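Long-range contacts in hypothetical protein (Staphylococcus aureus subsp. aureus, PDB 1QYI), which is of unknown function but probably acts as a phosphatase or related phosphotransfer enzyme of the HAD superfamily: residues Leu234-Thr245 / Tyr257-Ser267; Cys18-Leu29 / Ala177-Tyr185. All coordinates share one frame; numbering follows the deposited sequence.

Contact 1: residues Leu234-Thr245 / Tyr257-Ser267; sequences LGIATGRPYTET and YFEADFIATAS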
loop_
_atom_site.group_PDB
_atom_site.type_symbol
_atom_site.label_atom_id
_atom_site.label_comp_id
_atom_site.label_asym_id
_atom_site.label_seq_id
_atom_site.Cartn_x
_atom_site.Cartn_y
_atom_site.Cartn_z
ATOM N N LEU A 234 5.191 6.354 -23.982
ATOM C CA LEU A 234 4.637 6.212 -22.636
ATOM C C LEU A 234 5.640 5.711 -21.585
ATOM O O LEU A 234 6.605 5.023 -21.911
ATOM C CB LEU A 234 3.420 5.284 -22.681
ATOM C CG LEU A 234 2.378 5.590 -23.767
ATOM C CD1 LEU A 234 1.157 4.710 -23.561
ATOM C CD2 LEU A 234 1.980 7.055 -23.710
ATOM N N GLY A 235 5.402 6.080 -20.326
ATOM C CA GLY A 235 6.276 5.670 -19.239
ATOM C C GLY A 235 5.565 5.536 -17.897
ATOM O O GLY A 235 4.517 6.152 -17.688
ATOM N N ILE A 236 6.123 4.730 -16.989
ATOM C CA ILE A 236 5.534 4.522 -15.658
ATOM C C ILE A 236 6.504 4.703 -14.475
ATOM O O ILE A 236 7.592 4.131 -14.468
ATOM C CB ILE A 236 4.917 3.092 -15.517
ATOM C CG1 ILE A 236 3.735 2.927 -16.465
ATOM C CG2 ILE A 236 4.390 2.882 -14.099
ATOM C CD1 ILE A 236 2.578 3.844 -16.144
ATOM N N ALA A 237 6.085 5.494 -13.488
ATOM C CA ALA A 237 6.843 5.730 -12.253
ATOM C C ALA A 237 5.857 5.568 -11.090
ATOM O O ALA A 237 4.952 6.390 -10.923
ATOM C CB ALA A 237 7.447 7.144 -12.236
ATOM N N THR A 238 6.012 4.511 -10.296
ATOM C CA THR A 238 5.109 4.280 -9.164
ATOM C C THR A 238 5.852 3.911 -7.881
ATOM O O THR A 238 7.043 3.599 -7.907
ATOM C CB THR A 238 4.100 3.144 -9.465
ATOM O OG1 THR A 238 3.240 2.960 -8.335
ATOM C CG2 THR A 238 4.830 1.842 -9.760
ATOM N N GLY A 239 5.130 3.955 -6.763
ATOM C CA GLY A 239 5.706 3.604 -5.477
ATOM C C GLY A 239 5.527 2.119 -5.216
ATOM O O GLY A 239 6.028 1.582 -4.230
ATOM N N ARG A 240 4.793 1.461 -6.108
ATOM C CA ARG A 240 4.541 0.030 -6.015
ATOM C C ARG A 240 5.777 -0.765 -6.435
ATOM O O ARG A 240 6.536 -0.328 -7.305
ATOM C CB ARG A 240 3.396 -0.368 -6.950
ATOM C CG ARG A 240 2.039 0.229 -6.636
ATOM C CD ARG A 240 0.999 -0.358 -7.576
ATOM N NE ARG A 240 -0.363 -0.148 -7.103
ATOM C CZ ARG A 240 -1.323 -1.062 -7.176
ATOM N NH1 ARG A 240 -1.081 -2.258 -7.706
ATOM N NH2 ARG A 240 -2.531 -0.775 -6.716
ATOM N N PRO A 241 6.011 -1.928 -5.809
ATOM C CA PRO A 241 7.182 -2.708 -6.220
ATOM C C PRO A 241 6.929 -3.320 -7.607
ATOM O O PRO A 241 5.825 -3.209 -8.166
ATOM C CB PRO A 241 7.316 -3.760 -5.113
ATOM C CG PRO A 241 5.908 -3.914 -4.604
ATOM C CD PRO A 241 5.434 -2.469 -4.564
ATOM N N TYR A 242 7.947 -3.977 -8.150
ATOM C CA TYR A 242 7.865 -4.585 -9.476
ATOM C C TYR A 242 6.640 -5.426 -9.775
ATOM O O TYR A 242 5.928 -5.172 -10.738
ATOM C CB TYR A 242 9.095 -5.450 -9.749
ATOM C CG TYR A 242 9.047 -6.108 -11.110
ATOM C CD1 TYR A 242 9.129 -5.335 -12.280
ATOM C CD2 TYR A 242 8.921 -7.491 -11.238
ATOM C CE1 TYR A 242 9.092 -5.925 -13.542
ATOM C CE2 TYR A 242 8.883 -8.095 -12.493
ATOM C CZ TYR A 242 8.971 -7.306 -13.642
ATOM O OH TYR A 242 8.954 -7.903 -14.886
ATOM N N THR A 243 6.414 -6.448 -8.961
ATOM C CA THR A 243 5.301 -7.347 -9.183
ATOM C C THR A 243 3.930 -6.690 -9.053
ATOM O O THR A 243 3.024 -6.968 -9.841
ATOM C CB THR A 243 5.359 -8.518 -8.211
ATOM O OG1 THR A 243 5.006 -8.056 -6.895
ATOM C CG2 THR A 243 6.774 -9.090 -8.182
ATOM N N GLU A 244 3.776 -5.838 -8.046
ATOM C CA GLU A 244 2.514 -5.152 -7.817
ATOM C C GLU A 244 2.159 -4.186 -8.941
ATOM O O GLU A 244 1.044 -3.663 -8.996
ATOM C CB GLU A 244 2.561 -4.425 -6.467
ATOM C CG GLU A 244 2.043 -5.290 -5.315
ATOM C CD GLU A 244 2.722 -5.002 -3.982
ATOM O OE1 GLU A 244 2.817 -3.812 -3.606
ATOM O OE2 GLU A 244 3.143 -5.969 -3.304
ATOM N N THR A 245 3.117 -3.965 -9.840
ATOM C CA THR A 245 2.938 -3.087 -10.992
ATOM C C THR A 245 2.726 -3.923 -12.261
ATOM O O THR A 245 1.713 -3.789 -12.954
ATOM C CB THR A 245 4.178 -2.194 -11.208
ATOM O OG1 THR A 245 4.600 -1.663 -9.948
ATOM C CG2 THR A 245 3.860 -1.052 -12.154
ATOM N N TYR A 257 1.218 -1.431 -23.676
ATOM C CA TYR A 257 1.350 -0.006 -24.017
ATOM C C TYR A 257 2.509 0.657 -23.287
ATOM O O TYR A 257 2.702 1.867 -23.397
ATOM C CB TYR A 257 0.072 0.749 -23.661
ATOM C CG TYR A 257 -1.148 0.235 -24.373
ATOM C CD1 TYR A 257 -1.345 0.488 -25.735
ATOM C CD2 TYR A 257 -2.101 -0.518 -23.695
ATOM C CE1 TYR A 257 -2.464 0.000 -26.401
ATOM C CE2 TYR A 257 -3.219 -1.012 -24.342
ATOM C CZ TYR A 257 -3.400 -0.755 -25.693
ATOM O OH TYR A 257 -4.508 -1.268 -26.322
ATOM N N PHE A 258 3.277 -0.137 -22.548
ATOM C CA PHE A 258 4.408 0.381 -21.790
ATOM C C PHE A 258 5.630 -0.507 -21.983
ATOM O O PHE A 258 5.581 -1.693 -21.669
ATOM C CB PHE A 258 4.064 0.417 -20.300
ATOM C CG PHE A 258 2.869 1.252 -19.973
ATOM C CD1 PHE A 258 3.010 2.601 -19.683
ATOM C CD2 PHE A 258 1.596 0.695 -19.963
ATOM C CE1 PHE A 258 1.905 3.379 -19.386
ATOM C CE2 PHE A 258 0.482 1.469 -19.667
ATOM C CZ PHE A 258 0.638 2.815 -19.379
ATOM N N GLU A 259 6.719 0.057 -22.493
ATOM C CA GLU A 259 7.953 -0.705 -22.685
ATOM C C GLU A 259 8.534 -1.030 -21.318
ATOM O O GLU A 259 8.614 -0.162 -20.456
ATOM C CB GLU A 259 8.975 0.112 -23.468
ATOM C CG GLU A 259 9.403 -0.533 -24.758
ATOM C CD GLU A 259 8.248 -0.712 -25.709
ATOM O OE1 GLU A 259 7.330 -1.494 -25.379
ATOM O OE2 GLU A 259 8.256 -0.058 -26.777
ATOM N N ALA A 260 8.963 -2.270 -21.129
ATOM C CA ALA A 260 9.524 -2.678 -19.850
ATOM C C ALA A 260 10.709 -1.827 -19.379
ATOM O O ALA A 260 10.956 -1.720 -18.174
ATOM C CB ALA A 260 9.929 -4.153 -19.901
ATOM N N ASP A 261 11.441 -1.219 -20.307
ATOM C CA ASP A 261 12.593 -0.405 -19.919
ATOM C C ASP A 261 12.207 0.986 -19.433
ATOM O O ASP A 261 13.045 1.744 -18.940
ATOM C CB ASP A 261 13.582 -0.288 -21.082
ATOM C CG ASP A 261 14.965 -0.794 -20.714
ATOM O OD1 ASP A 261 15.789 -1.009 -21.630
ATOM O OD2 ASP A 261 15.227 -0.976 -19.503
ATOM N N PHE A 262 10.931 1.316 -19.564
ATOM C CA PHE A 262 10.451 2.619 -19.148
ATOM C C PHE A 262 9.416 2.529 -18.036
ATOM O O PHE A 262 8.487 3.333 -17.967
ATOM C CB PHE A 262 9.872 3.352 -20.352
ATOM C CG PHE A 262 10.865 3.566 -21.454
ATOM C CD1 PHE A 262 12.036 4.272 -21.219
ATOM C CD2 PHE A 262 10.632 3.058 -22.726
ATOM C CE1 PHE A 262 12.963 4.475 -22.237
ATOM C CE2 PHE A 262 11.549 3.252 -23.755
ATOM C CZ PHE A 262 12.716 3.964 -23.507
ATOM N N ILE A 263 9.573 1.527 -17.178
ATOM C CA ILE A 263 8.683 1.353 -16.045
ATOM C C ILE A 263 9.536 1.352 -14.787
ATOM O O ILE A 263 10.217 0.374 -14.485
ATOM C CB ILE A 263 7.901 0.036 -16.132
ATOM C CG1 ILE A 263 7.066 0.008 -17.418
ATOM C CG2 ILE A 263 7.006 -0.112 -14.904
ATOM C CD1 ILE A 263 6.200 -1.242 -17.586
ATOM N N ALA A 264 9.519 2.473 -14.075
ATOM C CA ALA A 264 10.285 2.617 -12.842
ATOM C C ALA A 264 9.375 2.293 -11.653
ATOM O O ALA A 264 8.239 2.773 -11.584
ATOM C CB ALA A 264 10.819 4.042 -12.732
ATOM N N THR A 265 9.870 1.481 -10.724
ATOM C CA THR A 265 9.087 1.092 -9.559
ATOM C C THR A 265 9.873 1.264 -8.270
ATOM O O THR A 265 11.031 1.696 -8.285
ATOM C CB THR A 265 8.653 -0.390 -9.630
ATOM O OG1 THR A 265 9.806 -1.238 -9.491
ATOM C CG2 THR A 265 7.968 -0.689 -10.956
ATOM N N ALA A 266 9.234 0.907 -7.156
ATOM C CA ALA A 266 9.838 1.008 -5.832
ATOM C C ALA A 266 11.012 0.048 -5.703
ATOM O O ALA A 266 11.868 0.212 -4.836
ATOM C CB ALA A 266 8.792 0.708 -4.755
ATOM N N SER A 267 11.038 -0.967 -6.559
ATOM C CA SER A 267 12.134 -1.921 -6.530
ATOM C C SER A 267 13.378 -1.216 -7.063
ATOM O O SER A 267 14.468 -1.375 -6.521
ATOM C CB SER A 267 11.811 -3.149 -7.389
ATOM O OG SER A 267 10.702 -3.870 -6.859
HETATM O O HOH W 1 4.883 3.226 -24.436
#
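Ile236 and Ile263 run side by side as parallel bridge partners, with Ala237 and Ala264 paired on the opposite face, where strand 233-237 meets the short edge strand 263-264 in a beta-alpha-beta unit of the HAD-like core. Backbone bonds do most of the joining: Ile236 N donates to Phe262 O, Ala264 N to Ile236 O at 2.6 Å, and Thr238 N to Ala264 O at 3.1 Å.

Apolar packing covers both faces. The CG1-CD1 branch of Ile236 lies obliquely against the Phe258 ring, with CG1 3.3 Å from CD1 of the ring, and Ile236 CB touches Ile263 CG2. Leu234 runs alongside Tyr257, and a water links Leu234 N to Tyr257 O. Ala237 and Ala264 pack on helix 288-295.

Beyond the strands, polar groups join the two chain turns that lead into helices. Ala266 N gives a nearly straight bond (174°) to Arg240 O from above the carbonyl plane. Tyr242 N reaches Ser267 OG at 3.0 Å, while Thr265 OG1, held between its own backbone N and carbonyl carbon (chi1 68°), caps the next helix by accepting from Ser267 N. Thr238 OG1 takes Arg240 N in an ST turn; this threonine also touches Asp7, consistent with HAD motif II, and Arg240 forms a salt bridge with Asp9. Backbone amides thus join the strands, and past their ends side-chain hydroxyls share the bonding.

Contact 2: residues Cys18-Leu29 / Ala177-Tyr185; sequences CFDVSALTVYEL and AQEVYQEWY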
loop_
_atom_site.group_PDB
_atom_site.type_symbol
_atom_site.label_atom_id
_atom_site.label_comp_id
_atom_site.label_asym_id
_atom_site.label_seq_id
_atom_site.Cartn_x
_atom_site.Cartn_y
_atom_site.Cartn_z
ATOM N N CYS A 18 -5.810 -2.723 -0.949
ATOM C CA CYS A 18 -4.811 -2.845 0.103
ATOM C C CYS A 18 -5.529 -2.835 1.445
ATOM O O CYS A 18 -5.303 -3.712 2.287
ATOM C CB CYS A 18 -3.799 -1.693 0.043
ATOM S SG CYS A 18 -2.552 -1.838 -1.281
ATOM N N PHE A 19 -6.404 -1.852 1.637
ATOM C CA PHE A 19 -7.162 -1.736 2.880
ATOM C C PHE A 19 -8.055 -2.975 3.064
ATOM O O PHE A 19 -8.310 -3.408 4.194
ATOM C CB PHE A 19 -8.003 -0.454 2.859
ATOM C CG PHE A 19 -7.229 0.773 2.435
ATOM C CD1 PHE A 19 -5.980 1.056 2.991
ATOM C CD2 PHE A 19 -7.750 1.646 1.485
ATOM C CE1 PHE A 19 -5.266 2.186 2.607
ATOM C CE2 PHE A 19 -7.042 2.779 1.095
ATOM C CZ PHE A 19 -5.795 3.052 1.657
ATOM N N ASP A 20 -8.522 -3.535 1.948
ATOM C CA ASP A 20 -9.343 -4.741 1.964
ATOM C C ASP A 20 -8.481 -5.876 2.511
ATOM O O ASP A 20 -8.796 -6.471 3.541
ATOM C CB ASP A 20 -9.780 -5.124 0.545
ATOM C CG ASP A 20 -11.045 -4.435 0.102
ATOM O OD1 ASP A 20 -11.491 -3.450 0.748
ATOM O OD2 ASP A 20 -11.591 -4.888 -0.927
ATOM N N VAL A 21 -7.390 -6.181 1.815
ATOM C CA VAL A 21 -6.521 -7.259 2.256
ATOM C C VAL A 21 -6.110 -6.997 3.702
ATOM O O VAL A 21 -6.109 -7.913 4.523
ATOM C CB VAL A 21 -5.276 -7.403 1.368
ATOM C CG1 VAL A 21 -4.389 -8.515 1.899
ATOM C CG2 VAL A 21 -5.710 -7.720 -0.060
ATOM N N SER A 22 -5.787 -5.749 4.027
ATOM C CA SER A 22 -5.412 -5.426 5.391
ATOM C C SER A 22 -6.516 -5.897 6.358
ATOM O O SER A 22 -6.224 -6.510 7.397
ATOM C CB SER A 22 -5.171 -3.924 5.535
ATOM O OG SER A 22 -4.929 -3.576 6.898
ATOM N N ALA A 23 -7.778 -5.630 6.009
ATOM C CA ALA A 23 -8.917 -6.050 6.838
ATOM C C ALA A 23 -9.013 -7.575 6.916
ATOM O O ALA A 23 -9.163 -8.137 7.999
ATOM C CB ALA A 23 -10.222 -5.476 6.281
ATOM N N LEU A 24 -8.941 -8.236 5.763
ATOM C CA LEU A 24 -9.000 -9.697 5.711
ATOM C C LEU A 24 -7.885 -10.328 6.526
ATOM O O LEU A 24 -8.042 -11.411 7.082
ATOM C CB LEU A 24 -8.882 -10.204 4.274
ATOM C CG LEU A 24 -10.107 -10.129 3.374
ATOM C CD1 LEU A 24 -9.863 -11.016 2.154
ATOM C CD2 LEU A 24 -11.331 -10.623 4.139
ATOM N N THR A 25 -6.746 -9.654 6.591
ATOM C CA THR A 25 -5.631 -10.197 7.345
ATOM C C THR A 25 -5.995 -10.292 8.816
ATOM O O THR A 25 -5.949 -11.373 9.406
ATOM C CB THR A 25 -4.388 -9.345 7.164
ATOM O OG1 THR A 25 -3.958 -9.457 5.803
ATOM C CG2 THR A 25 -3.276 -9.821 8.075
ATOM N N VAL A 26 -6.375 -9.161 9.396
ATOM C CA VAL A 26 -6.766 -9.111 10.796
ATOM C C VAL A 26 -7.851 -10.153 11.070
ATOM O O VAL A 26 -7.779 -10.914 12.040
ATOM C CB VAL A 26 -7.294 -7.703 11.142
ATOM C CG1 VAL A 26 -7.548 -7.582 12.634
ATOM C CG2 VAL A 26 -6.295 -6.658 10.685
ATOM N N TYR A 27 -8.844 -10.203 10.190
ATOM C CA TYR A 27 -9.946 -11.149 10.342
ATOM C C TYR A 27 -9.487 -12.624 10.275
ATOM O O TYR A 27 -9.913 -13.450 11.077
ATOM C CB TYR A 27 -11.021 -10.842 9.282
ATOM C CG TYR A 27 -12.405 -11.385 9.585
ATOM C CD1 TYR A 27 -13.092 -11.030 10.757
ATOM C CD2 TYR A 27 -13.033 -12.256 8.697
ATOM C CE1 TYR A 27 -14.373 -11.541 11.028
ATOM C CE2 TYR A 27 -14.300 -12.768 8.950
ATOM C CZ TYR A 27 -14.966 -12.418 10.109
ATOM O OH TYR A 27 -16.202 -12.978 10.350
ATOM N N GLU A 28 -8.613 -12.962 9.336
ATOM C CA GLU A 28 -8.150 -14.339 9.248
ATOM C C GLU A 28 -7.316 -14.729 10.455
ATOM O O GLU A 28 -7.306 -15.885 10.876
ATOM C CB GLU A 28 -7.302 -14.551 8.014
ATOM C CG GLU A 28 -7.084 -16.012 7.698
ATOM C CD GLU A 28 -5.940 -16.221 6.746
ATOM O OE1 GLU A 28 -5.658 -15.296 5.936
ATOM O OE2 GLU A 28 -5.334 -17.318 6.803
ATOM N N LEU A 29 -6.591 -13.762 10.993
ATOM C CA LEU A 29 -5.759 -13.994 12.162
ATOM C C LEU A 29 -6.642 -14.110 13.406
ATOM O O LEU A 29 -6.175 -14.471 14.491
ATOM C CB LEU A 29 -4.777 -12.832 12.330
ATOM C CG LEU A 29 -3.276 -13.068 12.154
ATOM C CD1 LEU A 29 -3.002 -14.155 11.125
ATOM C CD2 LEU A 29 -2.639 -11.746 11.722
ATOM N N ALA A 177 1.847 -11.541 10.645
ATOM C CA ALA A 177 0.768 -10.745 10.084
ATOM C C ALA A 177 1.125 -10.239 8.703
ATOM O O ALA A 177 0.277 -10.173 7.821
ATOM C CB ALA A 177 0.471 -9.575 10.996
ATOM N N GLN A 178 2.388 -9.894 8.512
ATOM C CA GLN A 178 2.800 -9.373 7.234
ATOM C C GLN A 178 2.858 -10.474 6.182
ATOM O O GLN A 178 2.582 -10.221 5.008
ATOM C CB GLN A 178 4.135 -8.643 7.376
ATOM C CG GLN A 178 4.546 -7.882 6.147
ATOM C CD GLN A 178 5.581 -8.632 5.341
ATOM O OE1 GLN A 178 5.614 -9.864 5.341
ATOM N NE2 GLN A 178 6.432 -7.891 4.635
ATOM N N GLU A 179 3.174 -11.703 6.591
ATOM C CA GLU A 179 3.228 -12.808 5.627
ATOM C C GLU A 179 1.820 -13.189 5.194
ATOM O O GLU A 179 1.586 -13.546 4.036
ATOM C CB GLU A 179 3.941 -14.040 6.213
ATOM C CG GLU A 179 5.383 -13.773 6.585
ATOM C CD GLU A 179 6.158 -15.021 6.961
ATOM O OE1 GLU A 179 5.563 -15.999 7.462
ATOM O OE2 GLU A 179 7.387 -15.020 6.777
ATOM N N VAL A 180 0.884 -13.091 6.132
ATOM C CA VAL A 180 -0.505 -13.430 5.859
ATOM C C VAL A 180 -1.076 -12.453 4.851
ATOM O O VAL A 180 -1.854 -12.831 3.976
ATOM C CB VAL A 180 -1.373 -13.366 7.133
ATOM C CG1 VAL A 180 -2.787 -13.803 6.811
ATOM C CG2 VAL A 180 -0.774 -14.242 8.223
ATOM N N TYR A 181 -0.690 -11.191 4.978
ATOM C CA TYR A 181 -1.186 -10.167 4.064
ATOM C C TYR A 181 -0.633 -10.363 2.645
ATOM O O TYR A 181 -1.364 -10.267 1.643
ATOM C CB TYR A 181 -0.809 -8.781 4.594
ATOM C CG TYR A 181 -1.093 -7.649 3.637
ATOM C CD1 TYR A 181 -0.231 -7.383 2.567
ATOM C CD2 TYR A 181 -2.206 -6.820 3.810
ATOM C CE1 TYR A 181 -0.462 -6.327 1.705
ATOM C CE2 TYR A 181 -2.446 -5.761 2.951
ATOM C CZ TYR A 181 -1.568 -5.522 1.901
ATOM O OH TYR A 181 -1.791 -4.476 1.042
ATOM N N GLN A 182 0.664 -10.656 2.578
ATOM C CA GLN A 182 1.336 -10.850 1.305
ATOM C C GLN A 182 0.760 -12.029 0.524
ATOM O O GLN A 182 0.621 -11.961 -0.700
ATOM C CB GLN A 182 2.849 -11.013 1.529
ATOM C CG GLN A 182 3.532 -9.724 1.989
ATOM C CD GLN A 182 3.527 -8.636 0.922
ATOM O OE1 GLN A 182 4.378 -8.631 0.034
ATOM N NE2 GLN A 182 2.557 -7.721 0.992
ATOM N N GLU A 183 0.412 -13.108 1.220
ATOM C CA GLU A 183 -0.155 -14.255 0.526
ATOM C C GLU A 183 -1.550 -13.876 0.044
ATOM O O GLU A 183 -1.959 -14.221 -1.064
ATOM C CB GLU A 183 -0.218 -15.484 1.433
ATOM C CG GLU A 183 0.269 -16.715 0.714
ATOM C CD GLU A 183 0.106 -17.993 1.508
ATOM O OE1 GLU A 183 0.637 -18.069 2.637
ATOM O OE2 GLU A 183 -0.547 -18.923 0.993
ATOM N N TRP A 184 -2.273 -13.157 0.893
ATOM C CA TRP A 184 -3.603 -12.682 0.558
ATOM C C TRP A 184 -3.519 -11.855 -0.729
ATOM O O TRP A 184 -4.278 -12.068 -1.671
ATOM C CB TRP A 184 -4.127 -11.803 1.692
ATOM C CG TRP A 184 -5.085 -12.485 2.646
ATOM C CD1 TRP A 184 -5.134 -12.348 4.003
ATOM C CD2 TRP A 184 -6.192 -13.321 2.283
ATOM N NE1 TRP A 184 -6.216 -13.040 4.506
ATOM C CE2 TRP A 184 -6.885 -13.634 3.475
ATOM C CE3 TRP A 184 -6.678 -13.813 1.065
ATOM C CZ2 TRP A 184 -8.022 -14.433 3.487
ATOM C CZ3 TRP A 184 -7.809 -14.607 1.074
ATOM C CH2 TRP A 184 -8.477 -14.902 2.286
ATOM N N TYR A 185 -2.568 -10.928 -0.763
ATOM C CA TYR A 185 -2.393 -10.051 -1.908
ATOM C C TYR A 185 -1.755 -10.687 -3.142
ATOM O O TYR A 185 -2.393 -10.773 -4.193
ATOM C CB TYR A 185 -1.590 -8.820 -1.488
ATOM C CG TYR A 185 -1.769 -7.602 -2.378
ATOM C CD1 TYR A 185 -1.134 -7.507 -3.616
ATOM C CD2 TYR A 185 -2.569 -6.536 -1.965
ATOM C CE1 TYR A 185 -1.289 -6.371 -4.418
ATOM C CE2 TYR A 185 -2.732 -5.407 -2.752
ATOM C CZ TYR A 185 -2.089 -5.326 -3.972
ATOM O OH TYR A 185 -2.231 -4.188 -4.724
#
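Thr25 and Tyr181 mark the centre of a knobs-into-holes crossing between helix 16-31 and helix 172-195, in the helical region that is probably the cap of this HAD-like protein. The axes of segments 18-29 and 177-185 approach to 9.1 Å, their N-to-C directions 126° apart, and the CA atoms of Thr25 and Tyr181 lie 5.5 Å apart. Thr25 drops in among Ala177, Val180, Tyr181 and Trp184; Tyr181 answers as a knob among Cys18, Val21, Ser22 and Thr25.

The tight part is built round Val21. Its CG1, anti to the backbone N (chi1 178°), lies over one face of the Tyr181 ring, 3.7 Å from the centroid, and meets Trp184 CB at 3.3 Å. Ser22 N and Thr25 OG1 lie at the edge of the same ring. The Thr25 hydroxyl is turned back to its own helix, donating to Val21 O at 2.9 Å, so it can sit against the Tyr181 CA and CB without needing a partner across the interface. Trp184 settles among Val21, Leu24, Thr25 and Glu28, with Leu24 CD1 almost straight above its six-membered ring.

Packing is looser towards the two ends. Leu29 CD1 is 3.7 Å from Val180 CG2, and its CD2 touches Ala177 CB; at the other end, where Cys18 is partly exposed, SG approaches the Tyr185 ring only obliquely, 5.0 Å from the centroid. Trp78 of helix 77-93 meets Tyr181 edge to face.

Glu28 brings a buried charge to the Trp184 side, where Lys204 forms a salt bridge with its OE1 and a cation-pi contact with the indole. That OE1 lies 2.7 Å from Trp184 NE1, but the angle is too poor for a hydrogen bond, and the carboxylate and indole planes stand 83° apart.

Overall arrangement
Contact 1 sits at the edge of the parallel sheet and contact 2 within the helical region, on opposite sides of the chain's centre, with their own centres about 24 Å apart. They nevertheless touch through Tyr185: its CE1 lies 3.6 Å from Glu244 CG, and its OH lies 3.7 Å from Arg240 NH1, both as packing. Helix 172-195 therefore presents one side to helix 16-31 and, through Tyr185, also reaches the turn after strand 233-237. Asp7 beside Thr238, and Lys284 bonded to Ala237 O, are consistent with HAD motifs I, II and III, so the probable active site lies beside contact 1, at the C-terminal end of its strand 233-237.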